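PDB 3IC4: glutaredoxin (Grx-1), which probably transfers electrons as a small thiol-disulfide oxidoreductase of the glutaredoxin family, in the thioredoxin clan. Local coordinates for residues A[15-20]-A[40-45]; A[26-31]-A[79-84]; A[60-65]-A[75-80]. All blocks are in the same frame, centred on the assembly; numbering follows the deposited sequence.

Contact 1 (A[15-20]-A[40-45])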
# COMPACT_ATOMS: atom_id res chain seq x y z
N LEU A 15 4.98 -2.46 -1.22
CA LEU A 15 3.55 -2.74 -1.11
C LEU A 15 2.77 -1.44 -1.03
O LEU A 15 3.09 -0.58 -0.21
CB LEU A 15 3.28 -3.55 0.18
CG LEU A 15 1.83 -3.94 0.44
CD1 LEU A 15 1.27 -4.85 -0.64
CD2 LEU A 15 1.65 -4.61 1.81
N MSE A 16 1.73 -1.36 -1.85
CA MSE A 16 0.75 -0.29 -1.76
C MSE A 16 -0.60 -0.77 -1.23
O MSE A 16 -1.15 -1.79 -1.69
CB MSE A 16 0.55 0.30 -3.15
CG MSE A 16 -0.35 1.46 -3.18
SE MSE A 16 -0.71 1.99 -5.00
CE MSE A 16 -2.59 2.40 -4.84
N TYR A 17 -1.15 0.02 -0.30
CA TYR A 17 -2.52 -0.13 0.17
C TYR A 17 -3.33 1.03 -0.41
O TYR A 17 -2.92 2.18 -0.33
CB TYR A 17 -2.59 -0.02 1.67
CG TYR A 17 -1.86 -1.07 2.42
CD1 TYR A 17 -2.51 -2.23 2.84
CD2 TYR A 17 -0.52 -0.88 2.78
CE1 TYR A 17 -1.82 -3.18 3.61
CE2 TYR A 17 0.15 -1.83 3.55
CZ TYR A 17 -0.50 -2.95 3.94
OH TYR A 17 0.19 -3.83 4.69
N GLY A 18 -4.48 0.73 -0.99
CA GLY A 18 -5.35 1.79 -1.49
C GLY A 18 -6.77 1.35 -1.79
O GLY A 18 -7.16 0.29 -1.41
N LEU A 19 -7.54 2.25 -2.36
CA LEU A 19 -8.84 1.95 -2.89
C LEU A 19 -8.78 2.17 -4.39
O LEU A 19 -8.27 3.16 -4.86
CB LEU A 19 -9.89 2.87 -2.31
CG LEU A 19 -10.09 2.86 -0.79
CD1 LEU A 19 -11.02 3.97 -0.45
CD2 LEU A 19 -10.67 1.55 -0.40
N SER A 20 -9.47 1.29 -5.09
CA SER A 20 -9.38 1.24 -6.57
C SER A 20 -10.06 2.45 -7.15
O SER A 20 -9.78 2.85 -8.32
CB SER A 20 -9.94 -0.09 -7.09
OG SER A 20 -11.34 -0.09 -7.00
N GLU A 40 3.47 -4.78 -5.15
CA GLU A 40 2.19 -5.37 -5.00
C GLU A 40 1.19 -4.31 -4.52
O GLU A 40 1.58 -3.38 -3.80
CB GLU A 40 2.27 -6.57 -4.03
CG GLU A 40 3.33 -7.59 -4.49
CD GLU A 40 2.99 -8.26 -5.82
OE1 GLU A 40 1.82 -8.36 -6.18
OE2 GLU A 40 3.93 -8.69 -6.54
N VAL A 41 -0.07 -4.51 -4.84
CA VAL A 41 -1.16 -3.58 -4.38
C VAL A 41 -2.28 -4.38 -3.73
O VAL A 41 -2.65 -5.46 -4.23
CB VAL A 41 -1.77 -2.67 -5.51
CG1 VAL A 41 -2.38 -3.44 -6.70
CG2 VAL A 41 -2.87 -1.73 -4.91
N ILE A 42 -2.76 -3.88 -2.60
CA ILE A 42 -3.97 -4.36 -1.96
C ILE A 42 -5.06 -3.29 -2.07
O ILE A 42 -4.94 -2.21 -1.49
CB ILE A 42 -3.75 -4.75 -0.51
CG1 ILE A 42 -2.70 -5.89 -0.42
CG2 ILE A 42 -5.05 -5.14 0.16
CD1 ILE A 42 -2.34 -6.26 1.02
N TRP A 43 -6.14 -3.63 -2.79
CA TRP A 43 -7.30 -2.77 -2.89
C TRP A 43 -8.28 -3.16 -1.76
O TRP A 43 -8.93 -4.25 -1.76
CB TRP A 43 -7.96 -3.01 -4.22
CG TRP A 43 -7.17 -2.64 -5.41
CD1 TRP A 43 -6.95 -3.45 -6.49
CD2 TRP A 43 -6.55 -1.38 -5.73
NE1 TRP A 43 -6.25 -2.78 -7.44
CE2 TRP A 43 -5.97 -1.51 -7.01
CE3 TRP A 43 -6.45 -0.15 -5.09
CZ2 TRP A 43 -5.31 -0.44 -7.66
CZ3 TRP A 43 -5.76 0.90 -5.74
CH2 TRP A 43 -5.19 0.74 -6.96
N ILE A 44 -8.41 -2.25 -0.83
CA ILE A 44 -9.14 -2.52 0.40
C ILE A 44 -10.62 -2.61 0.05
O ILE A 44 -11.38 -3.35 0.68
CB ILE A 44 -8.86 -1.39 1.43
CG1 ILE A 44 -7.36 -1.39 1.81
CG2 ILE A 44 -9.78 -1.50 2.61
CD1 ILE A 44 -6.92 -0.32 2.70
N ASP A 45 -11.03 -1.88 -0.98
CA ASP A 45 -12.40 -1.96 -1.43
C ASP A 45 -12.85 -3.29 -2.04
O ASP A 45 -14.06 -3.52 -2.21
CB ASP A 45 -12.69 -0.80 -2.35
CG ASP A 45 -11.82 -0.77 -3.58
OD1 ASP A 45 -10.58 -0.78 -3.49
OD2 ASP A 45 -12.45 -0.65 -4.70

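Contact 2 (A[26-31]-A[79-84])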
# COMPACT_ATOMS: atom_id res chain seq x y z
N LYS A 26 -4.94 5.87 -7.53
CA LYS A 26 -4.68 5.67 -8.99
C LYS A 26 -3.36 6.29 -9.43
O LYS A 26 -2.60 5.68 -10.16
CB LYS A 26 -5.81 6.23 -9.86
CG LYS A 26 -7.12 5.48 -9.78
CD LYS A 26 -8.21 6.15 -10.62
CE LYS A 26 -9.55 5.56 -10.35
NZ LYS A 26 -10.49 6.11 -11.29
N ARG A 27 -3.13 7.53 -9.04
CA ARG A 27 -1.90 8.26 -9.38
C ARG A 27 -0.65 7.52 -8.83
O ARG A 27 0.36 7.36 -9.48
CB ARG A 27 -1.96 9.70 -8.87
CG ARG A 27 -2.78 10.63 -9.72
CD ARG A 27 -2.67 12.07 -9.22
NE ARG A 27 -3.62 12.32 -8.16
CZ ARG A 27 -4.91 12.61 -8.33
NH1 ARG A 27 -5.66 12.83 -7.26
NH2 ARG A 27 -5.51 12.70 -9.51
N THR A 28 -0.76 7.09 -7.58
CA THR A 28 0.33 6.38 -6.93
C THR A 28 0.62 5.04 -7.64
O THR A 28 1.76 4.70 -7.87
CB THR A 28 -0.01 6.10 -5.46
OG1 THR A 28 -0.33 7.34 -4.84
CG2 THR A 28 1.15 5.42 -4.69
N LEU A 29 -0.43 4.31 -8.03
CA LEU A 29 -0.26 3.08 -8.80
C LEU A 29 0.50 3.33 -10.12
O LEU A 29 1.40 2.59 -10.50
CB LEU A 29 -1.65 2.45 -9.07
CG LEU A 29 -1.63 1.16 -9.94
CD1 LEU A 29 -1.26 0.02 -9.07
CD2 LEU A 29 -2.94 0.88 -10.64
N GLU A 30 0.11 4.38 -10.83
CA GLU A 30 0.77 4.74 -12.08
C GLU A 30 2.22 5.16 -11.83
O GLU A 30 3.09 4.85 -12.63
CB GLU A 30 -0.04 5.80 -12.83
CG GLU A 30 -1.46 5.27 -13.25
CD GLU A 30 -1.44 4.10 -14.20
OE1 GLU A 30 -0.49 3.96 -15.04
OE2 GLU A 30 -2.40 3.28 -14.19
N PHE A 31 2.48 5.83 -10.71
CA PHE A 31 3.86 6.13 -10.35
C PHE A 31 4.70 4.88 -10.23
O PHE A 31 5.81 4.82 -10.73
CB PHE A 31 3.92 6.94 -9.03
CG PHE A 31 5.34 7.15 -8.51
CD1 PHE A 31 6.12 8.18 -8.97
CD2 PHE A 31 5.90 6.26 -7.63
CE1 PHE A 31 7.46 8.29 -8.57
CE2 PHE A 31 7.20 6.38 -7.22
CZ PHE A 31 7.97 7.38 -7.71
N LEU A 79 2.64 8.17 3.14
CA LEU A 79 1.22 8.26 3.22
C LEU A 79 0.87 9.42 2.30
O LEU A 79 1.34 10.55 2.48
CB LEU A 79 0.76 8.54 4.66
CG LEU A 79 -0.66 9.04 4.94
CD1 LEU A 79 -1.63 8.02 4.49
CD2 LEU A 79 -0.83 9.33 6.44
N GLY A 80 0.06 9.09 1.29
CA GLY A 80 -0.40 10.03 0.27
C GLY A 80 0.42 10.03 -1.02
O GLY A 80 1.57 9.55 -1.04
N TYR A 81 -0.16 10.55 -2.09
CA TYR A 81 0.55 10.73 -3.32
C TYR A 81 1.46 11.94 -3.28
O TYR A 81 1.00 13.13 -3.26
CB TYR A 81 -0.41 10.86 -4.50
CG TYR A 81 0.28 11.03 -5.82
CD1 TYR A 81 1.00 9.99 -6.38
CD2 TYR A 81 0.22 12.21 -6.53
CE1 TYR A 81 1.64 10.14 -7.56
CE2 TYR A 81 0.82 12.34 -7.76
CZ TYR A 81 1.53 11.32 -8.27
OH TYR A 81 2.12 11.45 -9.53
N ASN A 82 2.73 11.71 -3.14
CA ASN A 82 3.72 12.77 -3.18
C ASN A 82 4.87 12.22 -3.95
O ASN A 82 5.53 11.30 -3.48
CB ASN A 82 4.23 13.13 -1.80
CG ASN A 82 5.32 14.24 -1.83
OD1 ASN A 82 6.49 13.99 -2.08
ND2 ASN A 82 4.90 15.47 -1.58
N GLU A 83 5.14 12.80 -5.11
CA GLU A 83 6.12 12.17 -6.00
C GLU A 83 7.54 12.18 -5.45
O GLU A 83 8.29 11.22 -5.58
CB GLU A 83 6.12 12.89 -7.31
CG GLU A 83 4.95 12.62 -8.19
CD GLU A 83 5.24 13.11 -9.61
OE1 GLU A 83 5.63 12.25 -10.45
OE2 GLU A 83 5.13 14.34 -9.83
N GLU A 84 7.92 13.30 -4.87
CA GLU A 84 9.25 13.44 -4.30
C GLU A 84 9.47 12.40 -3.20
O GLU A 84 10.47 11.71 -3.20
CB GLU A 84 9.41 14.87 -3.75
CG GLU A 84 9.20 16.05 -4.78
CD GLU A 84 7.84 16.03 -5.63
OE1 GLU A 84 6.69 15.99 -5.04
OE2 GLU A 84 7.95 16.08 -6.91

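Contact 3 (A[60-65]-A[75-80])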
# COMPACT_ATOMS: atom_id res chain seq x y z
N HIS A 60 -3.26 1.25 9.44
CA HIS A 60 -3.18 2.13 10.60
C HIS A 60 -1.93 1.85 11.38
O HIS A 60 -1.26 2.77 11.85
CB HIS A 60 -4.40 1.98 11.46
CG HIS A 60 -4.31 2.75 12.72
ND1 HIS A 60 -3.85 2.19 13.89
CD2 HIS A 60 -4.57 4.04 12.99
CE1 HIS A 60 -3.84 3.10 14.85
NE2 HIS A 60 -4.26 4.25 14.32
N SER A 61 -1.56 0.58 11.49
CA SER A 61 -0.35 0.23 12.21
C SER A 61 0.91 0.71 11.51
O SER A 61 1.91 0.94 12.17
CB SER A 61 -0.32 -1.27 12.41
OG SER A 61 0.16 -1.96 11.28
N ILE A 62 0.85 0.92 10.19
CA ILE A 62 1.98 1.46 9.42
C ILE A 62 2.00 3.03 9.44
O ILE A 62 2.99 3.62 9.81
CB ILE A 62 1.93 1.03 8.00
CG1 ILE A 62 2.06 -0.51 7.91
CG2 ILE A 62 3.00 1.75 7.24
CD1 ILE A 62 1.53 -1.12 6.63
N SER A 63 0.90 3.70 9.12
CA SER A 63 0.91 5.18 8.95
C SER A 63 0.39 5.97 10.17
O SER A 63 0.56 7.17 10.22
CB SER A 63 0.01 5.61 7.76
OG SER A 63 -1.38 5.38 8.05
N GLY A 64 -0.29 5.30 11.11
CA GLY A 64 -0.94 5.98 12.21
C GLY A 64 -2.20 6.65 11.85
O GLY A 64 -2.84 7.25 12.70
N SER A 65 -2.64 6.45 10.60
CA SER A 65 -3.86 7.05 10.08
C SER A 65 -4.80 5.97 9.47
O SER A 65 -4.43 4.78 9.37
CB SER A 65 -3.57 8.10 9.00
OG SER A 65 -3.41 7.47 7.74
N ASP A 75 10.98 -0.76 6.56
CA ASP A 75 10.43 -0.06 7.72
C ASP A 75 9.99 1.34 7.46
O ASP A 75 9.54 2.00 8.38
CB ASP A 75 11.40 -0.10 8.88
CG ASP A 75 11.66 -1.51 9.36
OD1 ASP A 75 10.74 -2.39 9.21
OD2 ASP A 75 12.77 -1.71 9.88
N LYS A 76 10.01 1.77 6.18
CA LYS A 76 9.64 3.14 5.82
C LYS A 76 8.32 3.13 5.06
O LYS A 76 7.91 2.12 4.55
CB LYS A 76 10.75 3.81 5.02
CG LYS A 76 11.99 4.05 5.85
CD LYS A 76 12.98 4.98 5.21
CE LYS A 76 12.38 6.39 5.01
NZ LYS A 76 12.38 7.22 6.28
N HIS A 77 7.61 4.26 5.06
CA HIS A 77 6.39 4.36 4.31
C HIS A 77 6.18 5.79 3.84
O HIS A 77 6.82 6.72 4.32
CB HIS A 77 5.16 3.90 5.14
CG HIS A 77 4.80 4.85 6.27
ND1 HIS A 77 5.41 4.82 7.51
CD2 HIS A 77 3.92 5.88 6.30
CE1 HIS A 77 4.91 5.78 8.27
NE2 HIS A 77 4.00 6.45 7.56
N VAL A 78 5.30 5.94 2.86
CA VAL A 78 4.79 7.24 2.45
C VAL A 78 3.26 7.17 2.51
O VAL A 78 2.65 6.24 1.99
CB VAL A 78 5.34 7.65 1.04
CG1 VAL A 78 4.55 8.89 0.46
CG2 VAL A 78 6.88 7.88 1.10
N LEU A 79 2.64 8.17 3.14
CA LEU A 79 1.22 8.26 3.22
C LEU A 79 0.87 9.42 2.30
O LEU A 79 1.34 10.55 2.48
CB LEU A 79 0.76 8.54 4.66
CG LEU A 79 -0.66 9.04 4.94
CD1 LEU A 79 -1.63 8.02 4.49
CD2 LEU A 79 -0.83 9.33 6.44
N GLY A 80 0.06 9.09 1.29
CA GLY A 80 -0.40 10.03 0.27
C GLY A 80 0.42 10.03 -1.02
O GLY A 80 1.57 9.55 -1.04
O HOH W 1 2.16 8.36 8.30

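Contact 1 (A[15-20]-A[40-45])
Leu-15 to Gly-18 pair with Glu-40 to Trp-43 as the parallel strands of a beta-alpha-beta unit, with helix 23-35 as the crossover between them. The strand axes run at 18° to each other. The ladder is regular: Met-16 N bonds to Glu-40 O, Ile-42 N to Met-16 O at 2.8 Å, and Gly-18 N to Ile-42 O. Ile-44 N bonds to Gly-18 O at 2.9 Å, just past strand 40-43.

Leu-15, Tyr-17 and Ile-42 share one face. Tyr-17 and Ile-42 lie side by side and point the same way, CE1 of the tyrosine 4.1 Å from CD1 of the isoleucine. Helix 49-63 packs on Tyr-17 from this face. The other face carries Met-16, Val-41 and Trp-43, and helix 23-35 lies on it. This is the thioredoxin-fold layout, a central sheet with helices on both faces, strand 40-43 being outermost and 15-18 next to it.

Met-16 is a selenomethionine. Its last torsion (chi3 140°) brings CE to 3.6 Å from Trp-43 CZ3. The indole is held on two faces. Ser-20 CA makes a CH-pi contact, 3.8 Å from the centroid of the Trp-43 six-membered ring, and Val-41 CG2 lies over the centre of the opposite face. Gly-18 C and Leu-19 N meet the ring edge in plane. A CB at Gly-18 would be crowded by Met-16 CE.

Beyond the strands, the Asp-45 carboxylate takes two bonds from Ser-20. Its OD2 uses the syn lone pair to accept from Ser-20 OG at 2.6 Å. Asp-45 OD1 accepts from Ser-20 N at 2.8 Å, the donor standing 42° out of the carboxylate plane. Lys-46 adds a cation-pi contact to Trp-43 and a weak hydrogen bond to Ser-20 OG.

Contact 2 (A[26-31]-A[79-84])
Tyr-81 packs its ring face on Arg-27 and its edge on Thr-28, in a contact between helix 23-35 and the turn that leads from strand 76-79 into helix 83-91. The CB of Tyr-81 points toward the helix, and CG is anti to the backbone N (chi1 -179°). Arg-27 CB sits over the centre of one ring face, a CH-pi contact 3.7 Å from the Tyr-81 centroid. Further along the arginine, CD comes within 3.8 Å of Tyr-81 CE2. The guanidinium does not lie flat on the ring: the planes are 61° apart, and Tyr-81 CD2 is near the guanidinium edge.

Other groups meet the ring at its edge. Thr-28 OG1 is 3.3 Å from Tyr-81 CD1, while its hydrogen bond goes to His-24 O within the helix. Phe-31 CB approaches Tyr-81 CE1 at 4.2 Å. Beside it, the Phe-31 ring comes loosely toward Glu-83, with CE1 4.3 Å from Glu-83 O.

An alanine in place of Tyr-81 would probably leave Arg-27 CB and CD without the ring they pack on and open a gap beside Phe-31.

Asn-82 is the N-cap of helix 83-91, its OD1 bonded to Lys-85 N. From that helix Leu-86 touches Thr-28, Phe-31 and Tyr-81, while Val-71 of strand 70-73 and the loop residue Pro-69 also reach Thr-28.

Contact 3 (A[60-65]-A[75-80])
His-77, Leu-79 and Ser-63 carry most of this contact. The His-77 ring lies against the end of helix 49-63. The CB of His-77 points toward the helix end, and CG, between the backbone N and the carbonyl carbon (chi1 70°), lies 3.7 Å from Ile-62 CG2. Ile-62 O stands over one ring face, offset toward the rim, and is 3.3 Å from His-77 CE1. The Ile-62 side chain slides past the histidine in the opposite direction, its CG2 also 3.7 Å from His-77 CB. At the ring edge, in plane, a water joins the two segments. It donates to Ser-63 O at 2.8 Å and is also hydrogen-bonded to His-77 NE2.

The contact sets the C-terminal end of a thioredoxin-fold helix against strand 76-79, an outermost strand of the sheet. Gly-64, with positive phi, takes the chain out of that helix.

Two residues further along the strand, Leu-79 meets the serines. Its CD2 lies 4.0 Å from Ser-63 CB and 3.4 Å from Ser-65 OG. The two serine hydroxyls are hydrogen-bonded to each other, OG to OG at 2.9 Å. Ser-65 OG also bonds to Ser-67 N, and Ser-63 OG weakly to Val-59 O.

Contact 1 touches both others, on different faces of the sheet. Met-16 SE meets Thr-28 CG2 of contact 2 at 3.9 Å, and Tyr-17 CE2 meets Ile-62 CD1 of contact 3 at 3.4 Å. The centres of contacts 1 and 2 are about 12 Å apart, those of 1 and 3 about 13 Å. Contacts 2 and 3 share Leu-79 and Gly-80. Cys-22 and Cys-25, probably the redox CxxC of this family, lie at the start of helix 23-35. Met-16 of contact 1 touches Cys-25, and Thr-28 of contact 2 lies near the motif. A bound magnesium ion lies about 4 Å from the His-77 side chain in contact 3, one about 10 Å from that of Tyr-81.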